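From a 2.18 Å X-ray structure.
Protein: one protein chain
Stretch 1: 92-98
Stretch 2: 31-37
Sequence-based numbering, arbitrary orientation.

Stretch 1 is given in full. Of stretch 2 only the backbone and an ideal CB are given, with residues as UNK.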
# COMPACT_ATOMS: atom_id res chain seq x y z
N ASP A 92 3.48 16.78 -8.43
CA ASP A 92 3.22 17.83 -7.46
C ASP A 92 1.87 17.68 -6.76
O ASP A 92 1.61 18.40 -5.80
CB ASP A 92 3.30 19.20 -8.13
CG ASP A 92 4.70 19.53 -8.61
OD1 ASP A 92 5.67 19.12 -7.94
OD2 ASP A 92 4.84 20.21 -9.65
N ALA A 93 1.02 16.76 -7.22
CA ALA A 93 -0.27 16.56 -6.56
C ALA A 93 -0.08 16.14 -5.11
O ALA A 93 -0.86 16.55 -4.23
CB ALA A 93 -1.08 15.51 -7.32
N ILE A 94 0.93 15.32 -4.83
CA ILE A 94 1.19 14.84 -3.47
C ILE A 94 2.21 15.69 -2.73
O ILE A 94 2.43 15.47 -1.53
CB ILE A 94 1.65 13.36 -3.49
CG1 ILE A 94 1.55 12.75 -2.09
CG2 ILE A 94 3.08 13.26 -4.02
CD1 ILE A 94 1.78 11.26 -2.07
N ALA A 95 2.84 16.66 -3.40
CA ALA A 95 3.90 17.44 -2.77
C ALA A 95 3.38 18.18 -1.55
O ALA A 95 2.33 18.82 -1.59
CB ALA A 95 4.48 18.43 -3.78
N ASN A 96 4.13 18.09 -0.45
CA ASN A 96 3.86 18.81 0.79
C ASN A 96 2.58 18.36 1.47
O ASN A 96 2.05 19.07 2.33
CB ASN A 96 3.80 20.32 0.54
CG ASN A 96 5.00 20.83 -0.23
OD1 ASN A 96 4.86 21.45 -1.28
ND2 ASN A 96 6.19 20.56 0.28
N LYS A 97 2.06 17.19 1.13
CA LYS A 97 0.81 16.69 1.68
C LYS A 97 1.08 15.50 2.60
O LYS A 97 2.23 15.17 2.90
CB LYS A 97 -0.15 16.34 0.54
CG LYS A 97 -0.47 17.54 -0.34
CD LYS A 97 -1.74 17.35 -1.14
CE LYS A 97 -2.11 18.63 -1.88
NZ LYS A 97 -1.00 19.12 -2.75
N LYS A 98 0.00 14.87 3.06
CA LYS A 98 0.09 13.75 3.99
C LYS A 98 -0.37 12.47 3.32
O LYS A 98 -1.25 12.48 2.45
CB LYS A 98 -0.74 14.02 5.24
CG LYS A 98 -0.19 15.12 6.13
CD LYS A 98 -0.93 15.22 7.44
CE LYS A 98 -0.24 16.20 8.38
NZ LYS A 98 -1.04 16.44 9.62
N UNK A 31 -6.86 9.69 -9.56
CA UNK A 31 -6.13 9.63 -8.30
C UNK A 31 -5.32 10.90 -8.07
O UNK A 31 -5.24 11.39 -6.93
CB UNK A 31 -5.21 8.41 -8.28
N UNK A 32 -4.72 11.46 -9.13
CA UNK A 32 -3.93 12.67 -8.96
C UNK A 32 -4.81 13.85 -8.56
O UNK A 32 -4.42 14.66 -7.71
CB UNK A 32 -3.17 12.99 -10.25
N UNK A 33 -5.99 13.98 -9.18
CA UNK A 33 -6.89 15.07 -8.82
C UNK A 33 -7.34 14.95 -7.37
O UNK A 33 -7.40 15.95 -6.65
CB UNK A 33 -8.11 15.09 -9.75
N UNK A 34 -7.64 13.73 -6.92
CA UNK A 34 -8.09 13.54 -5.54
C UNK A 34 -7.02 13.96 -4.55
O UNK A 34 -7.30 14.65 -3.56
CB UNK A 34 -8.48 12.08 -5.30
N UNK A 35 -5.77 13.55 -4.79
CA UNK A 35 -4.69 13.88 -3.86
C UNK A 35 -4.33 15.36 -3.96
O UNK A 35 -4.03 16.00 -2.95
CB UNK A 35 -3.46 13.02 -4.14
N UNK A 36 -4.37 15.92 -5.17
CA UNK A 36 -4.04 17.33 -5.34
C UNK A 36 -5.04 18.23 -4.62
O UNK A 36 -4.70 19.36 -4.25
CB UNK A 36 -3.99 17.69 -6.83
N UNK A 37 -6.27 17.75 -4.42
CA UNK A 37 -7.29 18.57 -3.76
C UNK A 37 -6.98 18.81 -2.29
O UNK A 37 -7.52 19.76 -1.71
CB UNK A 37 -8.66 17.91 -3.89

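At position 31 the backbone is helical, phi/psi -66/-39, and the ideal CB finds nothing of the other segment within 5.5 Å. Almost any helix-compatible residue would do. The deposited residue is K31, whose NZ donates a hydrogen bond to N32 OD1, 2.9 Å away.

At position 32 the CA-to-CB bond runs sideways, and the ideal CB lies 4.4 Å from A93 CB. A methyl group is all that stretch 1 offers, so alanine, a small polar residue or a longer chain turned aside would all fit. The residue is N32, with chi1 at -66° (m). Its backbone makes the closer approach: N32 O is 3.5 Å from A93 CB, while it also accepts the helical hydrogen bond from the amide of 36.

Positions 33 and 34 point away, and stretch 1 leaves both choices free; they are K33 and A34.

Position 35 is more demanding. Its CB points sideways, 4.4 Å from A93 O and 5.0 Å from I94 N, beside the aliphatic flank of I94. A polar group might seek the carbonyl, but K97 NZ already donates to A93 O at 3.0 Å, and an apolar, branched side chain could use the isoleucine surface instead. Valine, isoleucine or leucine are reasonable candidates. V35 takes the apolar option: with chi1 at 174° (t), its CG1 lies 3.9 Å from I94 CB and 3.8 Å from I94 CA. Its carbonyl meets the lysine's aliphatic part, V35 O to K97 CD being 3.2 Å.

Position 36 holds the closest CA pair, its CA facing that of A93. The ideal CB already touches A93 CB at 3.7 Å, so alanine suffices; a longer side chain would also suit if it turned clear of that methyl, and glycine would forgo the packing. A36 pairs methyl with methyl, A36 CB to A93 CB at 3.7 Å, and A36 CA makes a CA-H...O contact with A93 O at 3.5 Å. No direct hydrogen bond crosses between the segments, but a water bridges them: it donates to A36 O at 2.6 Å and accepts from K97 NZ at 2.7 Å.

Position 37 points away again, so small polar or larger residues are equally compatible with stretch 1. S37 turns back on its own segment, S37 OG donating to A34 O at 2.6 Å. The pattern is economical: a methyl at the closest CA pair, a branched apolar residue beside it, and a lysine linking backbone carbonyls.

Stretch 2 (31-37) KNKAVAS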
# COMPACT_ATOMS: atom_id res chain seq x y z
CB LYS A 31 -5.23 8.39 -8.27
CG LYS A 31 -3.86 8.57 -8.91
CD LYS A 31 -3.12 7.24 -9.00
CE LYS A 31 -1.66 7.43 -9.36
NZ LYS A 31 -1.48 8.18 -10.62
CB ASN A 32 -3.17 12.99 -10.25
CG ASN A 32 -2.11 11.95 -10.57
OD1 ASN A 32 -1.96 10.95 -9.85
ND2 ASN A 32 -1.38 12.17 -11.65
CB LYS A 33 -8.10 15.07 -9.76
CG LYS A 33 -9.04 16.25 -9.57
CD LYS A 33 -8.38 17.57 -9.93
CE LYS A 33 -9.36 18.72 -9.87
NZ LYS A 33 -8.71 20.02 -10.20
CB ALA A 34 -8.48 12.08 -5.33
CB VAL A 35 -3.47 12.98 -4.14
CG1 VAL A 35 -2.29 13.40 -3.28
CG2 VAL A 35 -3.82 11.52 -3.88
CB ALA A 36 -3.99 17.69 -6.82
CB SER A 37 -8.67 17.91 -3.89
OG SER A 37 -8.77 16.78 -3.04
O HOH W 1 -2.37 20.30 -4.69
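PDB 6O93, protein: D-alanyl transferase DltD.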